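Long-range contacts in PKS (Streptomyces sp. CNQ431, PDB 5YDA), which is the acyltransferase domain of a splenocin polyketide synthase and probably loads a broad range of acyl building blocks onto a carrier protein: residues G251-V259 and A295-D303; V221-S232 and L302-L313. All blocks are in the same frame, centred on the assembly; numbering follows the deposited sequence.

Contact 1 of 2, residues G251-V259 and A295-D303; sequences GEGLSLAAV and AAAHSHVLD
The carbonyl oxygen of L256 is gripped twice, by the hydroxyl of T352 and by a water that donates one proton to it and the other to the carbonyl of H298. The water lies 3.0 Å from L256 O and 2.7 Å from H298 O, bridging two acceptors that could not bond to each other. Next to the bridge, the methyl of A257 packs near the backbone oxygen of A297, and A257 O lies 3.5 Å from H298 CB. A257 and A258 both face T266 as a classic beta bulge in the edge strand.

Further along, a direct hydrogen bond joins S255 OG to H300 ND1 at 3.1 Å. It is nearly straight (174°), and the hydroxyl sits at the imidazole edge, near the ring plane. The neighbouring ring carbon H300 CE1 comes within 3.1 Å of G253 O, again at the edge, so the turn before the strand meets the same ring. H300 CG stands between its own backbone N and carbonyl carbon (chi1 65°), which brings the ring across to the strand, with V301 CG2 above one face, offset toward the rim. S299 instead turns its hydroxyl back into its own loop: S299 OG donates to A296 O at 3.0 Å and accepts from V301 N at 3.2 Å, forming an ST turn, while S299 CB packs 3.5 Å from S255 OG.

Beyond the water bridge, the H298 imidazole is held at both nitrogens, ND1 by R351 O and NE2 by S200 OG. S200 lies in a GxSxG sequence, consistent with the Ser-His pair of acyltransferases. Polar links to the strand thus bind the carbonyl of H298 and the side chain two residues on, and would help fix the backbone from which the imidazole reaches S200.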
loop_
_atom_site.group_PDB
_atom_site.type_symbol
_atom_site.label_atom_id
_atom_site.label_comp_id
_atom_site.label_asym_id
_atom_site.label_seq_id
_atom_site.Cartn_x
_atom_site.Cartn_y
_atom_site.Cartn_z
ATOM N N GLY A 251 30.128 9.944 5.869
ATOM C CA GLY A 251 30.394 8.646 6.387
ATOM C C GLY A 251 30.953 7.813 5.255
ATOM O O GLY A 251 30.241 7.494 4.354
ATOM N N GLU A 252 32.225 7.472 5.307
ATOM C CA GLU A 252 32.802 6.627 4.296
ATOM C C GLU A 252 32.205 5.276 4.616
ATOM O O GLU A 252 32.155 4.880 5.752
ATOM C CB GLU A 252 34.320 6.630 4.393
ATOM C CG GLU A 252 35.043 5.597 3.552
ATOM C CD GLU A 252 34.680 5.638 2.087
ATOM O OE1 GLU A 252 35.052 6.610 1.411
ATOM O OE2 GLU A 252 34.031 4.695 1.603
ATOM N N GLY A 253 31.725 4.585 3.605
ATOM C CA GLY A 253 31.045 3.326 3.805
ATOM C C GLY A 253 29.557 3.434 4.068
ATOM O O GLY A 253 28.935 2.418 4.392
ATOM N N LEU A 254 28.964 4.618 3.926
ATOM C CA LEU A 254 27.544 4.811 4.178
ATOM C C LEU A 254 26.920 5.609 3.046
ATOM O O LEU A 254 27.537 6.536 2.510
ATOM C CB LEU A 254 27.284 5.548 5.509
ATOM C CG LEU A 254 27.727 4.899 6.815
ATOM C CD1 LEU A 254 27.550 5.881 7.950
ATOM C CD2 LEU A 254 26.974 3.614 7.094
ATOM N N SER A 255 25.691 5.258 2.696
ATOM C CA SER A 255 24.900 6.051 1.771
ATOM C C SER A 255 23.550 6.345 2.408
ATOM O O SER A 255 23.033 5.560 3.215
ATOM C CB SER A 255 24.679 5.339 0.408
ATOM O OG SER A 255 25.883 4.788 -0.105
ATOM N N LEU A 256 22.996 7.490 2.039
ATOM C CA LEU A 256 21.619 7.825 2.366
ATOM C C LEU A 256 20.700 6.970 1.491
ATOM O O LEU A 256 20.601 7.194 0.279
ATOM C CB LEU A 256 21.391 9.319 2.136
ATOM C CG LEU A 256 20.058 9.943 2.549
ATOM C CD1 LEU A 256 19.813 9.711 4.035
ATOM C CD2 LEU A 256 20.047 11.437 2.250
ATOM N N ALA A 257 20.031 5.986 2.096
ATOM C CA ALA A 257 19.239 5.043 1.317
ATOM C C ALA A 257 17.839 5.576 1.013
ATOM O O ALA A 257 17.309 5.328 -0.073
ATOM C CB ALA A 257 19.159 3.700 2.046
ATOM N N ALA A 258 17.227 6.325 1.933
ATOM C CA ALA A 258 15.872 6.826 1.721
ATOM C C ALA A 258 15.663 8.084 2.545
ATOM O O ALA A 258 16.156 8.182 3.674
ATOM C CB ALA A 258 14.805 5.787 2.113
ATOM N N VAL A 259 14.922 9.035 1.985
ATOM C CA VAL A 259 14.417 10.180 2.730
ATOM C C VAL A 259 12.899 10.048 2.731
ATOM O O VAL A 259 12.231 10.371 1.739
ATOM C CB VAL A 259 14.880 11.512 2.132
ATOM C CG1 VAL A 259 14.292 12.698 2.906
ATOM C CG2 VAL A 259 16.403 11.575 2.137
ATOM N N ALA A 295 20.729 -6.274 4.668
ATOM C CA ALA A 295 21.042 -5.857 3.329
ATOM C C ALA A 295 21.210 -4.368 3.279
ATOM O O ALA A 295 20.836 -3.692 4.156
ATOM C CB ALA A 295 19.955 -6.288 2.392
ATOM N N ALA A 296 21.758 -3.884 2.194
ATOM C CA ALA A 296 21.997 -2.488 1.991
ATOM C C ALA A 296 21.515 -1.945 0.657
ATOM O O ALA A 296 22.275 -1.440 -0.130
ATOM C CB ALA A 296 23.463 -2.200 2.174
ATOM N N ALA A 297 20.235 -2.029 0.415
ATOM C CA ALA A 297 19.680 -1.500 -0.810
ATOM C C ALA A 297 19.900 0.011 -0.901
ATOM O O ALA A 297 19.997 0.679 0.078
ATOM C CB ALA A 297 18.223 -1.820 -0.875
ATOM N N HIS A 298 19.963 0.537 -2.098
ATOM C CA HIS A 298 20.134 1.957 -2.343
ATOM C C HIS A 298 21.395 2.592 -1.802
ATOM O O HIS A 298 21.387 3.700 -1.372
ATOM C CB HIS A 298 18.899 2.745 -1.903
ATOM C CG HIS A 298 17.624 2.203 -2.446
ATOM N ND1 HIS A 298 17.147 2.547 -3.676
ATOM C CD2 HIS A 298 16.748 1.322 -1.944
ATOM C CE1 HIS A 298 16.045 1.892 -3.918
ATOM N NE2 HIS A 298 15.778 1.142 -2.882
ATOM N N SER A 299 22.474 1.863 -1.865
ATOM C CA SER A 299 23.794 2.284 -1.406
ATOM C C SER A 299 24.896 1.716 -2.301
ATOM O O SER A 299 24.676 0.830 -3.136
ATOM C CB SER A 299 24.053 1.861 0.037
ATOM O OG SER A 299 24.477 0.516 0.123
ATOM N N HIS A 300 26.112 2.230 -2.081
ATOM C CA HIS A 300 27.281 1.797 -2.838
ATOM C C HIS A 300 27.496 0.287 -2.745
ATOM O O HIS A 300 28.065 -0.312 -3.664
ATOM C CB HIS A 300 28.514 2.538 -2.329
ATOM C CG HIS A 300 28.855 2.195 -0.917
ATOM N ND1 HIS A 300 28.215 2.775 0.162
ATOM C CD2 HIS A 300 29.709 1.277 -0.405
ATOM C CE1 HIS A 300 28.689 2.252 1.279
ATOM N NE2 HIS A 300 29.595 1.339 0.964
ATOM N N VAL A 301 27.021 -0.353 -1.673
ATOM C CA VAL A 301 27.162 -1.807 -1.527
ATOM C C VAL A 301 26.592 -2.569 -2.730
ATOM O O VAL A 301 27.004 -3.700 -3.013
ATOM C CB VAL A 301 26.501 -2.268 -0.209
ATOM C CG1 VAL A 301 26.502 -3.787 -0.097
ATOM C CG2 VAL A 301 27.215 -1.648 0.998
ATOM N N LEU A 302 25.646 -1.979 -3.456
ATOM C CA LEU A 302 25.076 -2.677 -4.604
ATOM C C LEU A 302 25.893 -2.519 -5.888
ATOM O O LEU A 302 25.564 -3.184 -6.875
ATOM C CB LEU A 302 23.644 -2.195 -4.868
ATOM C CG LEU A 302 22.601 -2.425 -3.776
ATOM C CD1 LEU A 302 21.221 -2.188 -4.357
ATOM C CD2 LEU A 302 22.724 -3.816 -3.165
ATOM N N ASP A 303 26.919 -1.655 -5.909
ATOM C CA ASP A 303 27.681 -1.381 -7.131
ATOM C C ASP A 303 28.092 -2.636 -7.901
ATOM O O ASP A 303 27.835 -2.691 -9.113
ATOM C CB ASP A 303 28.917 -0.533 -6.804
ATOM C CG ASP A 303 28.591 0.934 -6.613
ATOM O OD1 ASP A 303 27.520 1.382 -7.063
ATOM O OD2 ASP A 303 29.426 1.655 -6.029
HETATM O O HOH W 1 22.103 6.243 -2.124
#

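Contact 2 of 2, residues V221-S232 and L302-L313; sequences VVAERIRLIASS and LDPILESFAGHL
Helices 221-231 and 306-313 run almost exactly antiparallel (170°), their axes 9.8 Å apart at closest approach, so that V221 lies beside H312 and S232 beside L302. At the middle, F309 swings its ring against R225: CE1 comes 3.4 Å from R225 CB, and F309 CZ touches R225 CG and CD, the ring and guanidinium planes 62° apart. F309 CG trans to the backbone N (chi1 178°) directs the ring this way, V221 O meeting its edge. L228 fits into the angle between F309 and I305, with CD1 3.8 Å from F309 CB and CD2 4.0 Å from I305 CG2.

At one end E224 CB lies over the face of the H312 imidazole, 4.0 Å from its centroid, a CH-pi contact. At the other, S232 OG donates to L228 O, four residues earlier (2.9 Å), and lies against I305 CG1, while I229 CG1 packs on L302 CD1.

The R225 chain is extended, I229 CD1 covering one guanidinium face; R225 NE is hydrogen-bonded to T349 OG1 and NH2 to S200 OG. This antiparallel helix pair is mainly side-chain packing, with no hydrogen bond across it, beside the likely active site, marked by the GxSxG serine S200, of the acyltransferase domain.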
loop_
_atom_site.group_PDB
_atom_site.type_symbol
_atom_site.label_atom_id
_atom_site.label_comp_id
_atom_site.label_asym_id
_atom_site.label_seq_id
_atom_site.Cartn_x
_atom_site.Cartn_y
_atom_site.Cartn_z
ATOM N N VAL A 221 11.993 -10.739 -12.698
ATOM C CA VAL A 221 13.024 -9.708 -12.571
ATOM C C VAL A 221 13.067 -9.168 -11.147
ATOM O O VAL A 221 14.143 -9.025 -10.548
ATOM C CB VAL A 221 12.783 -8.577 -13.586
ATOM C CG1 VAL A 221 13.717 -7.406 -13.296
ATOM C CG2 VAL A 221 12.987 -9.086 -15.011
ATOM N N VAL A 222 11.897 -8.846 -10.588
ATOM C CA VAL A 222 11.825 -8.465 -9.176
ATOM C C VAL A 222 12.429 -9.555 -8.296
ATOM O O VAL A 222 13.164 -9.264 -7.345
ATOM C CB VAL A 222 10.362 -8.161 -8.790
ATOM C CG1 VAL A 222 10.236 -7.953 -7.277
ATOM C CG2 VAL A 222 9.864 -6.940 -9.560
ATOM N N ALA A 223 12.162 -10.827 -8.614
ATOM C CA ALA A 223 12.744 -11.911 -7.827
ATOM C C ALA A 223 14.269 -11.872 -7.867
ATOM O O ALA A 223 14.924 -12.023 -6.831
ATOM C CB ALA A 223 12.229 -13.266 -8.309
ATOM N N GLU A 224 14.861 -11.680 -9.057
ATOM C CA GLU A 224 16.321 -11.631 -9.122
ATOM C C GLU A 224 16.863 -10.331 -8.529
ATOM O O GLU A 224 17.987 -10.303 -8.019
ATOM C CB GLU A 224 16.820 -11.798 -10.571
ATOM C CG GLU A 224 16.303 -13.053 -11.320
ATOM C CD GLU A 224 16.624 -14.396 -10.622
ATOM O OE1 GLU A 224 15.964 -15.421 -10.959
ATOM O OE2 GLU A 224 17.534 -14.438 -9.760
ATOM N N ARG A 225 16.096 -9.243 -8.596
ATOM C CA ARG A 225 16.514 -8.024 -7.919
ATOM C C ARG A 225 16.703 -8.286 -6.428
ATOM O O ARG A 225 17.728 -7.917 -5.841
ATOM C CB ARG A 225 15.483 -6.922 -8.160
ATOM C CG ARG A 225 15.809 -5.629 -7.469
ATOM C CD ARG A 225 14.724 -4.610 -7.752
ATOM N NE ARG A 225 15.005 -3.324 -7.137
ATOM C CZ ARG A 225 14.632 -2.981 -5.906
ATOM N NH1 ARG A 225 13.951 -3.831 -5.159
ATOM N NH2 ARG A 225 14.935 -1.773 -5.432
ATOM N N ILE A 226 15.748 -8.992 -5.823
ATOM C CA ILE A 226 15.810 -9.316 -4.401
ATOM C C ILE A 226 17.031 -10.170 -4.093
ATOM O O ILE A 226 17.764 -9.902 -3.135
ATOM C CB ILE A 226 14.502 -10.006 -3.974
ATOM C CG1 ILE A 226 13.341 -9.009 -4.056
ATOM C CG2 ILE A 226 14.645 -10.655 -2.606
ATOM C CD1 ILE A 226 11.979 -9.663 -4.159
ATOM N N ARG A 227 17.280 -11.207 -4.905
ATOM C CA ARG A 227 18.436 -12.068 -4.646
ATOM C C ARG A 227 19.744 -11.304 -4.785
ATOM O O ARG A 227 20.675 -11.515 -3.999
ATOM C CB ARG A 227 18.446 -13.272 -5.590
ATOM C CG ARG A 227 17.270 -14.205 -5.423
ATOM C CD ARG A 227 17.381 -15.344 -6.414
ATOM N NE ARG A 227 16.414 -16.388 -6.107
ATOM C CZ ARG A 227 15.524 -16.844 -6.970
ATOM N NH1 ARG A 227 15.487 -16.349 -8.204
ATOM N NH2 ARG A 227 14.690 -17.801 -6.606
ATOM N N LEU A 228 19.839 -10.422 -5.786
ATOM C CA LEU A 228 21.061 -9.637 -5.968
ATOM C C LEU A 228 21.273 -8.654 -4.814
ATOM O O LEU A 228 22.407 -8.451 -4.364
ATOM C CB LEU A 228 21.028 -8.900 -7.306
ATOM C CG LEU A 228 21.163 -9.811 -8.543
ATOM C CD1 LEU A 228 20.907 -9.035 -9.825
ATOM C CD2 LEU A 228 22.545 -10.482 -8.595
ATOM N N ILE A 229 20.204 -8.036 -4.315
ATOM C CA ILE A 229 20.358 -7.171 -3.152
ATOM C C ILE A 229 20.782 -7.991 -1.937
ATOM O O ILE A 229 21.748 -7.649 -1.251
ATOM C CB ILE A 229 19.062 -6.378 -2.892
ATOM C CG1 ILE A 229 18.943 -5.227 -3.897
ATOM C CG2 ILE A 229 19.048 -5.837 -1.471
ATOM C CD1 ILE A 229 17.549 -4.636 -4.024
ATOM N N ALA A 230 20.093 -9.110 -1.679
ATOM C CA ALA A 230 20.403 -9.906 -0.492
ATOM C C ALA A 230 21.827 -10.449 -0.537
ATOM O O ALA A 230 22.514 -10.489 0.487
ATOM C CB ALA A 230 19.404 -11.052 -0.328
ATOM N N SER A 231 22.304 -10.843 -1.717
ATOM C CA SER A 231 23.644 -11.412 -1.775
ATOM C C SER A 231 24.722 -10.351 -1.608
ATOM O O SER A 231 25.866 -10.697 -1.319
ATOM C CB SER A 231 23.855 -12.178 -3.089
ATOM O OG SER A 231 24.016 -11.281 -4.197
ATOM N N SER A 232 24.393 -9.071 -1.776
ATOM C CA SER A 232 25.405 -8.030 -1.621
ATOM C C SER A 232 25.763 -7.718 -0.165
ATOM O O SER A 232 26.736 -6.991 0.069
ATOM C CB SER A 232 24.946 -6.750 -2.309
ATOM O OG SER A 232 24.775 -6.990 -3.696
ATOM N N LEU A 302 25.646 -1.979 -3.456
ATOM C CA LEU A 302 25.076 -2.677 -4.604
ATOM C C LEU A 302 25.893 -2.519 -5.888
ATOM O O LEU A 302 25.564 -3.184 -6.875
ATOM C CB LEU A 302 23.644 -2.195 -4.868
ATOM C CG LEU A 302 22.601 -2.425 -3.776
ATOM C CD1 LEU A 302 21.221 -2.188 -4.357
ATOM C CD2 LEU A 302 22.724 -3.816 -3.165
ATOM N N ASP A 303 26.919 -1.655 -5.909
ATOM C CA ASP A 303 27.681 -1.381 -7.131
ATOM C C ASP A 303 28.092 -2.636 -7.901
ATOM O O ASP A 303 27.835 -2.691 -9.113
ATOM C CB ASP A 303 28.917 -0.533 -6.804
ATOM C CG ASP A 303 28.591 0.934 -6.613
ATOM O OD1 ASP A 303 27.520 1.382 -7.063
ATOM O OD2 ASP A 303 29.426 1.655 -6.029
ATOM N N PRO A 304 28.675 -3.672 -7.284
ATOM C CA PRO A 304 29.079 -4.853 -8.072
ATOM C C PRO A 304 27.950 -5.562 -8.826
ATOM O O PRO A 304 28.258 -6.284 -9.781
ATOM C CB PRO A 304 29.703 -5.784 -7.017
ATOM C CG PRO A 304 30.161 -4.870 -5.916
ATOM C CD PRO A 304 29.105 -3.790 -5.874
ATOM N N ILE A 305 26.673 -5.410 -8.457
ATOM C CA ILE A 305 25.604 -6.152 -9.135
ATOM C C ILE A 305 24.758 -5.283 -10.045
ATOM O O ILE A 305 23.793 -5.787 -10.627
ATOM C CB ILE A 305 24.706 -6.920 -8.143
ATOM C CG1 ILE A 305 24.135 -6.003 -7.048
ATOM C CG2 ILE A 305 25.489 -8.053 -7.506
ATOM C CD1 ILE A 305 22.972 -5.066 -7.470
ATOM N N LEU A 306 25.080 -3.996 -10.191
ATOM C CA LEU A 306 24.227 -3.114 -10.981
ATOM C C LEU A 306 24.169 -3.548 -12.443
ATOM O O LEU A 306 23.086 -3.609 -13.044
ATOM C CB LEU A 306 24.718 -1.669 -10.869
ATOM C CG LEU A 306 24.514 -0.990 -9.506
ATOM C CD1 LEU A 306 24.964 0.463 -9.555
ATOM C CD2 LEU A 306 23.056 -1.091 -9.066
ATOM N N GLU A 307 25.327 -3.842 -13.037
ATOM C CA GLU A 307 25.353 -4.203 -14.455
ATOM C C GLU A 307 24.676 -5.545 -14.686
ATOM O O GLU A 307 23.858 -5.693 -15.605
ATOM C CB GLU A 307 26.795 -4.207 -14.984
ATOM C CG GLU A 307 27.342 -2.822 -15.292
ATOM C CD GLU A 307 26.803 -2.268 -16.612
ATOM O OE1 GLU A 307 27.596 -1.999 -17.519
ATOM O OE2 GLU A 307 25.590 -2.081 -16.751
ATOM N N SER A 308 24.959 -6.521 -13.835
ATOM C CA SER A 308 24.235 -7.779 -13.915
ATOM C C SER A 308 22.734 -7.568 -13.785
ATOM O O SER A 308 21.937 -8.248 -14.449
ATOM C CB SER A 308 24.723 -8.725 -12.835
ATOM O OG SER A 308 23.781 -9.774 -12.733
ATOM N N PHE A 309 22.316 -6.643 -12.920
ATOM C CA PHE A 309 20.882 -6.439 -12.782
ATOM C C PHE A 309 20.306 -5.767 -14.021
ATOM O O PHE A 309 19.152 -6.020 -14.379
ATOM C CB PHE A 309 20.568 -5.632 -11.523
ATOM C CG PHE A 309 19.106 -5.357 -11.345
ATOM C CD1 PHE A 309 18.201 -6.396 -11.296
ATOM C CD2 PHE A 309 18.639 -4.066 -11.258
ATOM C CE1 PHE A 309 16.858 -6.158 -11.154
ATOM C CE2 PHE A 309 17.290 -3.812 -11.095
ATOM C CZ PHE A 309 16.403 -4.859 -11.050
ATOM N N ALA A 310 21.095 -4.915 -14.682
ATOM C CA ALA A 310 20.659 -4.318 -15.941
ATOM C C ALA A 310 20.389 -5.382 -17.001
ATOM O O ALA A 310 19.509 -5.201 -17.854
ATOM C CB ALA A 310 21.709 -3.318 -16.439
ATOM N N GLY A 311 21.120 -6.496 -16.961
ATOM C CA GLY A 311 20.795 -7.612 -17.841
ATOM C C GLY A 311 19.357 -8.076 -17.681
ATOM O O GLY A 311 18.627 -8.233 -18.667
ATOM N N HIS A 312 18.925 -8.285 -16.428
ATOM C CA HIS A 312 17.537 -8.656 -16.173
ATOM C C HIS A 312 16.578 -7.548 -16.570
ATOM O O HIS A 312 15.503 -7.821 -17.124
ATOM C CB HIS A 312 17.344 -9.021 -14.701
ATOM C CG HIS A 312 18.017 -10.293 -14.322
ATOM N ND1 HIS A 312 19.277 -10.329 -13.772
ATOM C CD2 HIS A 312 17.633 -11.581 -14.472
ATOM C CE1 HIS A 312 19.634 -11.586 -13.578
ATOM N NE2 HIS A 312 18.653 -12.365 -13.997
ATOM N N LEU A 313 16.932 -6.291 -16.291
ATOM C CA LEU A 313 16.036 -5.209 -16.687
ATOM C C LEU A 313 15.864 -5.161 -18.201
ATOM O O LEU A 313 14.814 -4.741 -18.694
ATOM C CB LEU A 313 16.552 -3.876 -16.153
ATOM C CG LEU A 313 16.380 -3.683 -14.636
ATOM C CD1 LEU A 313 17.181 -2.463 -14.193
ATOM C CD2 LEU A 313 14.887 -3.537 -14.247
#

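Overall arrangement
From the N terminus, helix 215-231 supplies the first half of contact 2. The chain then passes through strand 235-239 into edge strand 254-261, the first half of contact 1, and returns through strand 264-269, helix 271-283 and strand 288-290 to the loop 295-303. There contact 1 closes the inner loop; running straight on through the shared L302 and D303, the chain closes contact 2 around it. The centres lie about 15 Å apart. Contact 1 ties the four-stranded antiparallel sheet, probably the ferredoxin-like small subdomain, to the loop; contact 2 ties that loop's continuation to helix 215-231. A295 and A297 also pack on I229, and both contacts reach S200.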